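Local atomic coordinates of MerB2 (Bacillus megaterium, PDB entry 5C17), a protein that probably cleaves carbon–mercury bonds as an alkylmercury lyase and here holds a bound mercury(II) ion. Residues L109-V114 against F200-K205; T126-E131 against Y170-E175; F31-G36 against L82-T87; K20-I25 against Q56-I61; I91-R96 against A115-H120. All coordinates share one frame; numbering follows the deposited sequence.

Overall arrangement
Contacts 1, 3 and 5 form a connected group: the end of helix 103-113 meets helix 194-207 in contact 1, and its Leu109 and Leu113 also touch residues of the other two. Contacts 3 and 4 use opposite ends of helix 22-34, the first against the large antiparallel sheet, the second against helix 52-64. Contact 2 lies on the far side of the chain's centre from contact 4 but shares the large sheet with contact 5. Contacts 2 and 4 are buried, the others partly so. Chemistry follows place: contacts 3 and 4 have no hydrogen bond between their segments, contact 5 rests on backbone pairing, contact 1 adds a weak side-chain bond and contact 2 at most a weak one.

Contact 1 of 5, residues L109-V114 against F200-K205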
# COMPACT_ATOMS: atom_id res chain seq x y z
N LEU A 109 6.37 -0.23 -1.47
CA LEU A 109 6.24 0.16 -2.88
C LEU A 109 7.60 0.49 -3.50
O LEU A 109 7.80 0.29 -4.69
CB LEU A 109 5.25 1.32 -3.02
CG LEU A 109 3.79 0.97 -2.77
CD1 LEU A 109 2.95 2.22 -2.64
CD2 LEU A 109 3.25 0.08 -3.88
N SER A 110 8.53 1.02 -2.71
CA SER A 110 9.87 1.29 -3.21
C SER A 110 10.50 0.00 -3.72
O SER A 110 11.05 -0.07 -4.82
CB SER A 110 10.74 1.90 -2.10
OG SER A 110 12.08 2.07 -2.53
N THR A 111 10.40 -1.04 -2.90
CA THR A 111 10.94 -2.34 -3.25
C THR A 111 10.19 -2.94 -4.42
O THR A 111 10.80 -3.42 -5.38
CB THR A 111 10.85 -3.27 -2.03
OG1 THR A 111 11.60 -2.67 -0.98
CG2 THR A 111 11.38 -4.66 -2.35
N ALA A 112 8.86 -2.90 -4.37
CA ALA A 112 8.06 -3.55 -5.41
C ALA A 112 8.26 -2.89 -6.78
O ALA A 112 8.29 -3.57 -7.80
CB ALA A 112 6.59 -3.53 -5.02
N LEU A 113 8.39 -1.57 -6.79
CA LEU A 113 8.53 -0.81 -8.03
C LEU A 113 9.99 -0.64 -8.46
O LEU A 113 10.26 -0.08 -9.53
CB LEU A 113 7.87 0.55 -7.90
CG LEU A 113 6.35 0.52 -7.73
CD1 LEU A 113 5.82 1.90 -7.37
CD2 LEU A 113 5.69 0.01 -9.01
N VAL A 114 10.90 -1.17 -7.64
CA VAL A 114 12.34 -1.08 -7.90
C VAL A 114 12.77 0.36 -8.14
O VAL A 114 13.31 0.69 -9.21
CB VAL A 114 12.77 -1.94 -9.10
CG1 VAL A 114 14.28 -2.17 -9.05
CG2 VAL A 114 12.02 -3.28 -9.09
N PHE A 200 8.96 -6.09 2.89
CA PHE A 200 7.62 -6.55 2.55
C PHE A 200 7.34 -6.43 1.04
O PHE A 200 6.51 -7.14 0.51
CB PHE A 200 6.56 -5.75 3.30
CG PHE A 200 6.27 -6.25 4.68
CD1 PHE A 200 7.16 -7.05 5.38
CD2 PHE A 200 5.06 -5.93 5.28
CE1 PHE A 200 6.84 -7.51 6.67
CE2 PHE A 200 4.74 -6.39 6.56
CZ PHE A 200 5.63 -7.17 7.25
N GLY A 201 8.05 -5.54 0.36
CA GLY A 201 7.86 -5.40 -1.08
C GLY A 201 8.21 -6.66 -1.83
O GLY A 201 7.72 -6.86 -2.94
N ASN A 202 9.08 -7.50 -1.26
CA ASN A 202 9.38 -8.80 -1.86
C ASN A 202 8.10 -9.62 -2.07
O ASN A 202 7.88 -10.19 -3.14
CB ASN A 202 10.30 -9.62 -0.95
CG ASN A 202 11.73 -9.10 -0.91
OD1 ASN A 202 12.12 -8.25 -1.70
ND2 ASN A 202 12.53 -9.62 0.02
N GLU A 203 7.26 -9.64 -1.05
CA GLU A 203 6.06 -10.45 -1.08
C GLU A 203 5.00 -9.81 -1.99
O GLU A 203 4.25 -10.51 -2.65
CB GLU A 203 5.54 -10.66 0.35
CG GLU A 203 6.29 -11.76 1.12
CD GLU A 203 7.65 -11.33 1.68
OE1 GLU A 203 8.42 -12.23 2.08
OE2 GLU A 203 7.96 -10.12 1.75
N LEU A 204 4.95 -8.48 -2.04
CA LEU A 204 4.06 -7.82 -2.97
C LEU A 204 4.46 -8.15 -4.41
O LEU A 204 3.61 -8.41 -5.26
CB LEU A 204 4.07 -6.31 -2.76
CG LEU A 204 3.15 -5.50 -3.67
CD1 LEU A 204 1.72 -5.98 -3.57
CD2 LEU A 204 3.24 -4.04 -3.31
N LYS A 205 5.76 -8.14 -4.70
CA LYS A 205 6.23 -8.52 -6.03
C LYS A 205 5.84 -9.94 -6.40
O LYS A 205 5.43 -10.20 -7.53
CB LYS A 205 7.74 -8.41 -6.11
CG LYS A 205 8.28 -7.06 -6.38
CD LYS A 205 9.74 -7.03 -5.96
CE LYS A 205 10.62 -6.14 -6.80
NZ LYS A 205 11.97 -5.99 -6.16
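The methyl CG2 of Thr111 lies over one face of the peptide unit joining Gly201 to Asn202, 3.8 Å from C of Gly201, and comes obliquely to the oxygen end of the Asn202 carboxamide, 3.7 Å from OD1. OG1 of Thr111 lies beside the backbone N, anti to the carbonyl carbon (chi1 -59°), and bonds to the carbonyl of Leu198; CG2 is the branch anti to N. Glycine at 201 permits this closeness: a CB there would collide with CB of Thr111. The CA atoms of Ala112 and Gly201 stand 4.7 Å apart, and the helix segments 109-113 and 200-205, crossing at -46°, approach to 7.4 Å between axes. Deeper in, CD2 of Leu204 lies 3.8 Å from CB of Ala112 and 4.2 Å from CD2 of Leu109.

Lys205 reaches across the outer side. Its CG rests 3.6 Å from CA of Ala112, its CE passes CG2 of Val114, and NZ gives a weak hydrogen bond to Thr111 O at 2.9 Å. An alanine here would probably leave that carbonyl without its ammonium partner and open a gap beside Ala112 and Val114. The same oxygen accepts from N of Val114, whose positive phi belongs to the Schellman motif ending the helix. A positive charge therefore sits at a helix C-terminus, where it would be expected to offset the negative end of the helix dipole.

Contact 2 of 5, residues T126-E131 against Y170-E175; sequences TGEPIE and YFSSVE
Thr126 brings its methyl CG2 to within 4.0 Å of OG of Ser172, while its hydroxyl turns back into its own loop. OG1 lies between the backbone N and the carbonyl carbon (chi1 72°), where it accepts from N of Glu128 at 3.0 Å with an N-H...O angle of 162°, closing an ST turn. The same hydroxyl donates to OE2 of Glu128 at 2.7 Å, on the anti lone pair, and so helps to fix the carboxylate. Glu128 lays this carboxylate against Ser172, CD being 3.6 Å from CB. OE2 and Ser172 OG, 3.4 Å apart, make a weak bond at most, not settled because the serine's proton may go to His176 instead.

Ile130 then supplies the apolar part. Its CD1, at the end of an extended arm (chi2 -179°), meets CB of Tyr170 at 3.6 Å, while CG2 lies over one face of the tyrosine ring. The far end of that ring is bonded to Thr106 of helix 103-113.

An ST turn leading into strand 129-135 of the large antiparallel sheet thus meets the loop after strand 169-171, while Ile130 packs on Tyr170, in an outer strand of the three-stranded sheet.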
# COMPACT_ATOMS: atom_id res chain seq x y z
N THR A 126 1.95 12.74 17.33
CA THR A 126 2.29 14.14 17.54
C THR A 126 1.92 15.07 16.40
O THR A 126 1.89 16.28 16.59
CB THR A 126 3.78 14.35 17.75
OG1 THR A 126 4.45 14.15 16.51
CG2 THR A 126 4.34 13.42 18.83
N GLY A 127 1.67 14.51 15.22
CA GLY A 127 1.41 15.32 14.04
C GLY A 127 2.65 15.88 13.37
O GLY A 127 2.56 16.57 12.36
N GLU A 128 3.83 15.59 13.91
CA GLU A 128 5.05 16.16 13.36
C GLU A 128 5.38 15.50 12.01
O GLU A 128 4.95 14.38 11.73
CB GLU A 128 6.21 15.98 14.32
CG GLU A 128 6.77 14.57 14.40
CD GLU A 128 7.69 14.42 15.59
OE1 GLU A 128 8.91 14.59 15.42
OE2 GLU A 128 7.19 14.20 16.71
N PRO A 129 6.16 16.20 11.17
CA PRO A 129 6.51 15.61 9.87
C PRO A 129 7.53 14.48 10.00
O PRO A 129 8.42 14.52 10.85
CB PRO A 129 7.09 16.79 9.09
CG PRO A 129 7.60 17.72 10.16
CD PRO A 129 6.68 17.57 11.31
N ILE A 130 7.39 13.48 9.14
CA ILE A 130 8.31 12.36 9.03
C ILE A 130 8.85 12.35 7.60
O ILE A 130 8.07 12.50 6.65
CB ILE A 130 7.58 11.05 9.34
CG1 ILE A 130 7.22 11.06 10.85
CG2 ILE A 130 8.41 9.81 8.94
CD1 ILE A 130 6.54 9.88 11.33
N GLU A 131 10.16 12.23 7.46
CA GLU A 131 10.81 12.15 6.16
C GLU A 131 11.72 10.93 6.13
O GLU A 131 12.51 10.72 7.05
CB GLU A 131 11.62 13.41 5.87
CG GLU A 131 10.73 14.64 5.79
CD GLU A 131 11.39 15.82 5.09
OE1 GLU A 131 10.65 16.72 4.64
OE2 GLU A 131 12.63 15.85 4.98
N TYR A 170 2.64 5.50 11.03
CA TYR A 170 3.99 5.94 11.34
C TYR A 170 3.90 6.59 12.72
O TYR A 170 2.99 7.28 13.03
CB TYR A 170 4.53 7.00 10.38
CG TYR A 170 5.36 6.51 9.18
CD1 TYR A 170 6.52 5.78 9.33
CD2 TYR A 170 4.99 6.83 7.90
CE1 TYR A 170 7.26 5.39 8.27
CE2 TYR A 170 5.72 6.42 6.82
CZ TYR A 170 6.86 5.69 7.00
OH TYR A 170 7.64 5.27 5.99
N PHE A 171 4.91 6.33 13.52
CA PHE A 171 5.12 7.00 14.80
C PHE A 171 6.55 7.57 14.82
O PHE A 171 7.50 6.96 14.37
CB PHE A 171 4.85 6.13 16.04
CG PHE A 171 3.39 5.87 16.26
CD1 PHE A 171 2.55 6.89 16.66
CD2 PHE A 171 2.83 4.63 16.00
CE1 PHE A 171 1.21 6.67 16.81
CE2 PHE A 171 1.47 4.40 16.17
CZ PHE A 171 0.67 5.44 16.58
N SER A 172 6.69 8.75 15.40
CA SER A 172 7.98 9.41 15.50
C SER A 172 8.97 8.68 16.39
O SER A 172 10.16 8.90 16.28
CB SER A 172 7.77 10.82 16.03
OG SER A 172 6.93 10.82 17.17
N SER A 173 8.47 7.84 17.29
CA SER A 173 9.29 7.04 18.20
C SER A 173 8.42 5.96 18.81
O SER A 173 7.19 6.06 18.80
CB SER A 173 9.87 7.88 19.33
OG SER A 173 8.83 8.32 20.20
N VAL A 174 9.06 4.95 19.39
CA VAL A 174 8.32 3.95 20.15
C VAL A 174 7.65 4.59 21.37
O VAL A 174 6.54 4.23 21.74
CB VAL A 174 9.22 2.77 20.58
CG1 VAL A 174 8.45 1.81 21.49
CG2 VAL A 174 9.78 2.04 19.35
N GLU A 175 8.34 5.54 22.00
CA GLU A 175 7.79 6.20 23.16
C GLU A 175 6.48 6.92 22.79
O GLU A 175 5.51 6.89 23.53
CB GLU A 175 8.82 7.16 23.76
CG GLU A 175 10.05 6.46 24.38
CD GLU A 175 11.00 5.82 23.37
OE1 GLU A 175 11.14 6.34 22.25
OE2 GLU A 175 11.61 4.78 23.71

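Contact 3 of 5, residues F31-G36 against L82-T87; sequences FSIRDG and LSIIPT
Ile33 and Leu82 run past one another in opposite directions, with CG2 of the isoleucine set against CG of the leucine at 3.7 Å. The overlap sends the leucine's CD2 beyond Ile33 to the helix backbone, where it lies 3.7 Å from N of Arg34. Ile84 takes the next place along the same side. As modelled in the conformer described, its CG2 faces both CG2 of Ile33 at 3.8 Å and the carbonyl oxygen of Ile33 at 3.7 Å. That methyl is anti to the carbonyl carbon of Ile84, whereas CG1 occupies the position between N and C (chi1 63°).

The helix stops here. Gly36, at positive phi, is the C-prime residue of a Schellman motif in which its own N bonds to O of Ile33 and N of Gln37 to O of Ser32; its CA passes 4.1 Å from CG2 of Ile84. The contact thus seats the C-terminal end of helix 22-34 on strand 82-83 of the large antiparallel sheet. Leu82 also touches Leu98 on the neighbouring strand and Leu109 on helix 103-113.

Beyond this apolar patch, one modelled conformer of Arg34 grips Asp35 side-on in a salt bridge. NE reaches OD1 at 3.0 Å from above the carboxylate plane, and NH2 reaches OD2 at 3.3 Å nearly in the guanidinium plane. CB of Phe31 lies over the centre of one guanidinium face.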
# COMPACT_ATOMS: atom_id res chain seq x y z
N PHE A 31 0.50 -0.85 -12.52
CA PHE A 31 1.57 -0.23 -13.26
C PHE A 31 1.09 1.05 -14.00
O PHE A 31 1.88 1.94 -14.27
CB PHE A 31 2.27 -1.26 -14.15
CG PHE A 31 2.98 -2.35 -13.36
CD1 PHE A 31 4.02 -2.02 -12.49
CD2 PHE A 31 2.59 -3.68 -13.44
CE1 PHE A 31 4.66 -3.00 -11.74
CE2 PHE A 31 3.24 -4.67 -12.70
CZ PHE A 31 4.26 -4.32 -11.85
N SER A 32 -0.21 1.16 -14.29
CA SER A 32 -0.76 2.40 -14.83
C SER A 32 -0.73 3.51 -13.76
O SER A 32 -0.34 4.65 -14.04
CB SER A 32 -2.18 2.18 -15.33
OG SER A 32 -2.69 3.34 -15.95
N ILE A 33 -1.14 3.19 -12.54
CA ILE A 33 -1.09 4.14 -11.43
C ILE A 33 0.36 4.61 -11.22
O ILE A 33 0.61 5.79 -10.99
CB ILE A 33 -1.66 3.51 -10.14
CG1 ILE A 33 -3.15 3.15 -10.32
CG2 ILE A 33 -1.49 4.44 -8.95
CD1 ILE A 33 -4.04 4.27 -10.78
N ARG A 34 1.31 3.67 -11.29
CA ARG A 34 2.74 3.99 -11.19
C ARG A 34 3.10 5.08 -12.19
O ARG A 34 3.91 5.97 -11.89
CB ARG A 34 3.59 2.75 -11.46
CG ARG A 34 5.11 3.00 -11.50
CD ARG A 34 5.81 1.89 -12.26
NE ARG A 34 5.38 1.82 -13.66
CZ ARG A 34 5.66 0.80 -14.47
NH1 ARG A 34 6.39 -0.21 -14.03
NH2 ARG A 34 5.22 0.81 -15.72
N ASP A 35 2.50 5.01 -13.37
CA ASP A 35 2.80 5.93 -14.46
C ASP A 35 1.93 7.19 -14.39
O ASP A 35 1.96 8.00 -15.31
CB ASP A 35 2.58 5.21 -15.80
CG ASP A 35 3.59 4.09 -16.05
OD1 ASP A 35 4.66 4.11 -15.41
OD2 ASP A 35 3.33 3.21 -16.89
N GLY A 36 1.16 7.34 -13.32
CA GLY A 36 0.34 8.53 -13.10
C GLY A 36 -0.97 8.56 -13.87
O GLY A 36 -1.61 9.61 -14.00
N LEU A 82 -0.87 2.01 -3.67
CA LEU A 82 -0.35 3.11 -4.47
C LEU A 82 -1.52 3.95 -5.00
O LEU A 82 -2.50 3.40 -5.48
CB LEU A 82 0.44 2.53 -5.64
CG LEU A 82 1.15 3.53 -6.56
CD1 LEU A 82 2.22 4.30 -5.82
CD2 LEU A 82 1.74 2.79 -7.76
N SER A 83 -1.38 5.27 -4.96
CA SER A 83 -2.48 6.18 -5.28
C SER A 83 -2.02 7.40 -6.06
O SER A 83 -0.99 8.00 -5.76
CB SER A 83 -3.12 6.66 -3.96
OG SER A 83 -4.19 7.55 -4.19
N ILE A 84 -2.82 7.79 -7.06
CA ILE A 84 -2.55 9.07 -7.69
C ILE A 84 -3.20 10.21 -6.91
O ILE A 84 -2.75 11.35 -7.02
CB ILE A 84 -2.92 9.11 -9.20
CG1 ILE A 84 -4.42 8.91 -9.42
CG2 ILE A 84 -2.14 8.05 -9.93
CD1 ILE A 84 -4.86 9.11 -10.86
N ILE A 85 -4.23 9.92 -6.12
CA ILE A 85 -4.91 10.97 -5.35
C ILE A 85 -4.32 11.07 -3.94
O ILE A 85 -3.79 10.09 -3.41
CB ILE A 85 -6.44 10.78 -5.33
CG1 ILE A 85 -6.83 9.43 -4.71
CG2 ILE A 85 -7.01 10.93 -6.75
CD1 ILE A 85 -8.34 9.30 -4.40
N PRO A 86 -4.38 12.26 -3.33
CA PRO A 86 -3.65 12.51 -2.08
C PRO A 86 -4.03 11.64 -0.90
O PRO A 86 -5.18 11.25 -0.70
CB PRO A 86 -3.95 13.97 -1.76
CG PRO A 86 -4.30 14.57 -3.06
CD PRO A 86 -5.01 13.50 -3.83
N THR A 87 -3.00 11.36 -0.11
CA THR A 87 -3.14 10.79 1.22
C THR A 87 -2.12 11.52 2.09
O THR A 87 -1.39 12.39 1.62
CB THR A 87 -2.81 9.30 1.24
OG1 THR A 87 -1.40 9.14 1.08
CG2 THR A 87 -3.55 8.54 0.15

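Contact 4 of 5, residues K20-I25 against Q56-I61; sequences KESVPI and QSVVKI
Ile25 and Val58 join the first turn of helix 22-34 to the middle of helix 52-64, within a group of three helices followed by the hairpin strands 68-70 and 76-79. This order is consistent with the winged-helix fold known for the N-terminal domain of organomercurial lyases, and the contact forms part of its apolar interior. No hydrogen bond links the segments, so the fit rests on van der Waals packing, mostly of branched side chains.

Ile25 is forked over two successive residues of the partner helix. One branch runs through CG1, anti to the carbonyl carbon (chi1 -72°), and continues extended, bringing CD1 to Val58 at 3.7 Å from CG1 and 3.8 Å from CB. The two side chains cross obliquely. The other branch, CG2, turns toward Val59 and meets its CG2 more loosely, at 4.3 Å. Val59 in turn reaches Leu44 of helix 41-48 and Ile68 of the first hairpin strand, so this fork ties the helix pair to its surroundings, and Ile25 also touches Ile50.

Toward the start of helix 22-34, Glu21 holds the N-cap position and lends only its CB, 4.4 Å from CG2 of Val58. Backbone separation is smallest between Ser22 and Val58, whose CA atoms lie 6.4 Å apart. The hydroxyl of Ser22, satisfied by the carbonyl of Pro19, sets its OG 4.0 Å from CG1 of Val58.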
# COMPACT_ATOMS: atom_id res chain seq x y z
N LYS A 20 -9.60 -15.89 -10.99
CA LYS A 20 -8.40 -16.27 -11.77
C LYS A 20 -7.72 -15.13 -12.55
O LYS A 20 -6.49 -15.16 -12.73
CB LYS A 20 -8.73 -17.42 -12.73
CG LYS A 20 -8.95 -18.77 -12.04
CD LYS A 20 -9.22 -19.88 -13.05
CE LYS A 20 -9.83 -21.10 -12.37
NZ LYS A 20 -8.99 -22.33 -12.50
N GLU A 21 -8.50 -14.17 -13.04
CA GLU A 21 -7.96 -13.06 -13.84
C GLU A 21 -7.55 -11.87 -12.97
O GLU A 21 -7.23 -10.80 -13.47
CB GLU A 21 -8.96 -12.61 -14.91
CG GLU A 21 -9.31 -13.68 -15.96
CD GLU A 21 -8.15 -14.10 -16.91
OE1 GLU A 21 -7.01 -13.60 -16.81
OE2 GLU A 21 -8.40 -14.96 -17.78
N SER A 22 -7.49 -12.08 -11.66
CA SER A 22 -7.15 -10.98 -10.77
C SER A 22 -5.74 -10.43 -11.00
O SER A 22 -5.54 -9.21 -10.96
CB SER A 22 -7.29 -11.39 -9.32
OG SER A 22 -8.66 -11.60 -8.99
N VAL A 23 -4.75 -11.30 -11.19
CA VAL A 23 -3.38 -10.81 -11.31
C VAL A 23 -3.15 -10.02 -12.61
O VAL A 23 -2.60 -8.93 -12.57
CB VAL A 23 -2.32 -11.91 -11.08
CG1 VAL A 23 -0.92 -11.38 -11.39
CG2 VAL A 23 -2.37 -12.36 -9.63
N PRO A 24 -3.60 -10.54 -13.77
CA PRO A 24 -3.46 -9.70 -14.97
C PRO A 24 -4.11 -8.31 -14.83
O PRO A 24 -3.52 -7.30 -15.24
CB PRO A 24 -4.16 -10.54 -16.06
CG PRO A 24 -3.96 -11.96 -15.60
CD PRO A 24 -4.09 -11.89 -14.09
N ILE A 25 -5.29 -8.26 -14.23
CA ILE A 25 -6.00 -7.01 -14.05
C ILE A 25 -5.30 -6.09 -13.03
O ILE A 25 -5.09 -4.91 -13.29
CB ILE A 25 -7.49 -7.27 -13.72
CG1 ILE A 25 -8.20 -7.78 -14.98
CG2 ILE A 25 -8.17 -6.02 -13.17
CD1 ILE A 25 -9.54 -8.40 -14.73
N GLN A 56 -15.53 -6.74 -15.61
CA GLN A 56 -16.50 -6.10 -14.74
C GLN A 56 -16.59 -6.80 -13.38
O GLN A 56 -16.55 -6.15 -12.34
CB GLN A 56 -17.86 -6.09 -15.43
CG GLN A 56 -19.04 -5.66 -14.56
CD GLN A 56 -20.35 -5.59 -15.38
OE1 GLN A 56 -20.94 -4.53 -15.53
NE2 GLN A 56 -20.77 -6.73 -15.91
N SER A 57 -16.68 -8.12 -13.39
CA SER A 57 -16.86 -8.85 -12.14
C SER A 57 -15.61 -8.85 -11.28
O SER A 57 -15.70 -8.72 -10.05
CB SER A 57 -17.36 -10.27 -12.39
OG SER A 57 -16.42 -11.04 -13.11
N VAL A 58 -14.44 -8.94 -11.91
CA VAL A 58 -13.20 -8.91 -11.16
C VAL A 58 -12.99 -7.52 -10.55
O VAL A 58 -12.66 -7.39 -9.37
CB VAL A 58 -12.00 -9.29 -12.03
CG1 VAL A 58 -10.70 -9.06 -11.29
CG2 VAL A 58 -12.12 -10.76 -12.47
N VAL A 59 -13.18 -6.47 -11.35
CA VAL A 59 -13.06 -5.11 -10.82
C VAL A 59 -14.03 -4.87 -9.65
O VAL A 59 -13.64 -4.28 -8.63
CB VAL A 59 -13.25 -4.07 -11.93
CG1 VAL A 59 -13.43 -2.66 -11.37
CG2 VAL A 59 -12.06 -4.12 -12.91
N LYS A 60 -15.26 -5.38 -9.75
CA LYS A 60 -16.22 -5.25 -8.65
C LYS A 60 -15.67 -5.87 -7.36
O LYS A 60 -15.75 -5.26 -6.30
CB LYS A 60 -17.56 -5.90 -9.02
CG LYS A 60 -18.62 -5.83 -7.94
CD LYS A 60 -19.96 -6.40 -8.38
CE LYS A 60 -21.01 -6.22 -7.30
NZ LYS A 60 -22.37 -6.57 -7.79
N ILE A 61 -15.11 -7.07 -7.47
CA ILE A 61 -14.55 -7.76 -6.29
C ILE A 61 -13.38 -6.98 -5.72
O ILE A 61 -13.28 -6.80 -4.50
CB ILE A 61 -14.15 -9.20 -6.64
CG1 ILE A 61 -15.40 -10.06 -6.75
CG2 ILE A 61 -13.22 -9.79 -5.56
CD1 ILE A 61 -15.18 -11.38 -7.47

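Contact 5 of 5, residues I91-R96 against A115-H120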
# COMPACT_ATOMS: atom_id res chain seq x y z
N ILE A 91 4.78 10.17 -1.71
CA ILE A 91 5.97 9.47 -2.19
C ILE A 91 6.40 9.99 -3.55
O ILE A 91 5.63 10.00 -4.50
CB ILE A 91 5.78 7.95 -2.20
CG1 ILE A 91 4.59 7.53 -3.06
CG2 ILE A 91 5.56 7.47 -0.78
CD1 ILE A 91 4.50 6.03 -3.26
N HIS A 92 7.64 10.42 -3.63
CA HIS A 92 8.20 10.85 -4.90
C HIS A 92 8.99 9.68 -5.46
O HIS A 92 9.95 9.22 -4.84
CB HIS A 92 9.10 12.06 -4.72
CG HIS A 92 9.46 12.73 -6.01
ND1 HIS A 92 8.59 13.57 -6.67
CD2 HIS A 92 10.56 12.63 -6.78
CE1 HIS A 92 9.16 13.99 -7.79
NE2 HIS A 92 10.35 13.43 -7.88
N LEU A 93 8.57 9.20 -6.62
CA LEU A 93 9.01 7.92 -7.16
C LEU A 93 8.92 7.97 -8.68
O LEU A 93 7.87 8.31 -9.23
CB LEU A 93 8.09 6.82 -6.61
CG LEU A 93 8.42 5.35 -6.87
CD1 LEU A 93 7.65 4.52 -5.87
CD2 LEU A 93 8.07 4.93 -8.29
N GLY A 94 10.01 7.63 -9.38
CA GLY A 94 10.00 7.60 -10.84
C GLY A 94 9.72 8.95 -11.46
O GLY A 94 9.12 9.04 -12.54
N GLY A 95 10.15 10.01 -10.78
CA GLY A 95 10.02 11.36 -11.30
C GLY A 95 8.66 12.00 -11.08
O GLY A 95 8.42 13.10 -11.56
N ARG A 96 7.77 11.34 -10.34
CA ARG A 96 6.46 11.90 -10.07
C ARG A 96 6.05 11.79 -8.62
O ARG A 96 6.57 10.98 -7.85
CB ARG A 96 5.39 11.26 -10.95
CG ARG A 96 5.42 9.77 -10.97
CD ARG A 96 4.27 9.20 -11.80
NE ARG A 96 4.13 9.83 -13.11
CZ ARG A 96 4.75 9.43 -14.21
NH1 ARG A 96 4.54 10.09 -15.35
NH2 ARG A 96 5.58 8.39 -14.20
N ALA A 115 12.52 1.20 -7.16
CA ALA A 115 12.64 2.63 -7.35
C ALA A 115 13.06 3.33 -6.08
O ALA A 115 12.47 3.11 -5.03
CB ALA A 115 11.30 3.19 -7.81
N ASP A 116 14.05 4.20 -6.16
CA ASP A 116 14.33 5.09 -5.05
C ASP A 116 13.07 5.91 -4.73
O ASP A 116 12.28 6.21 -5.62
CB ASP A 116 15.45 6.07 -5.40
CG ASP A 116 16.82 5.43 -5.47
OD1 ASP A 116 16.94 4.22 -5.21
OD2 ASP A 116 17.78 6.16 -5.75
N VAL A 117 12.90 6.27 -3.47
CA VAL A 117 11.77 7.09 -3.09
C VAL A 117 12.16 8.14 -2.07
O VAL A 117 13.14 7.99 -1.34
CB VAL A 117 10.60 6.25 -2.52
CG1 VAL A 117 10.08 5.28 -3.58
CG2 VAL A 117 11.01 5.50 -1.26
N ASP A 118 11.39 9.23 -2.07
CA ASP A 118 11.40 10.21 -0.99
C ASP A 118 9.99 10.16 -0.42
O ASP A 118 9.02 10.35 -1.15
CB ASP A 118 11.67 11.64 -1.48
CG ASP A 118 13.05 11.83 -2.10
OD1 ASP A 118 13.90 10.93 -2.06
OD2 ASP A 118 13.29 12.94 -2.61
N ILE A 119 9.90 9.96 0.88
CA ILE A 119 8.64 9.81 1.58
C ILE A 119 8.45 10.96 2.55
O ILE A 119 9.37 11.28 3.31
CB ILE A 119 8.63 8.48 2.42
CG1 ILE A 119 8.81 7.28 1.49
CG2 ILE A 119 7.36 8.36 3.28
CD1 ILE A 119 9.32 6.04 2.19
N HIS A 120 7.25 11.54 2.54
CA HIS A 120 6.86 12.52 3.55
C HIS A 120 5.55 12.05 4.16
O HIS A 120 4.60 11.73 3.45
CB HIS A 120 6.70 13.92 2.95
CG HIS A 120 6.51 15.00 3.97
ND1 HIS A 120 5.32 15.19 4.64
CD2 HIS A 120 7.36 15.94 4.45
CE1 HIS A 120 5.44 16.20 5.48
NE2 HIS A 120 6.67 16.67 5.39
O HOH W 1 12.54 6.86 -8.23
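His92 and Asp118 form an antiparallel hydrogen-bonded pair. N of His92 gives a nearly straight bond to O of Asp118 (2.8 Å, 170°), and N of Asp118 returns one to O of His92 (3.1 Å, 159°). Each carbonyl also takes a CA-H...O contact from a neighbouring residue, Ile91 CA approaching Asp118 O and Val117 CA approaching His92 O. Past the end of the paired strands a water molecule continues the link, accepting from N of Gly94 at 2.9 Å and donating to O of Asp116 at 2.7 Å.

The side chains of His92 and Asp118 share one face of the sheet, meeting only through their CB atoms at 4.2 Å; the aspartate's OD1 is bound in a salt bridge to Arg135. The other face is apolar. Ile91 and Ile119, a non-hydrogen-bonded pair, lie side by side with CG2 of the first 4.0 Å from CG1 of the second. Leu93, its CG anti to the backbone N (chi1 -173°), divides its methyls: CD2 rests 3.7 Å from CB of Ala115, while CD1 lies beside CG1 of Val117, a residue modelled in two conformers. An alanine at Leu93 would probably leave Ala115 without its apolar partner and open a gap beneath helix 103-113, where Leu113 also touches the leucine.

Strand 89-93 then reverses through a type I' turn, Leu93 to Arg96, with Gly94 and Gly95 at positive phi. The beta hairpin of strands 89-93 and 96-100 is thus paired, through strand 89-93, with strand 117-122, in the middle of the large antiparallel sheet.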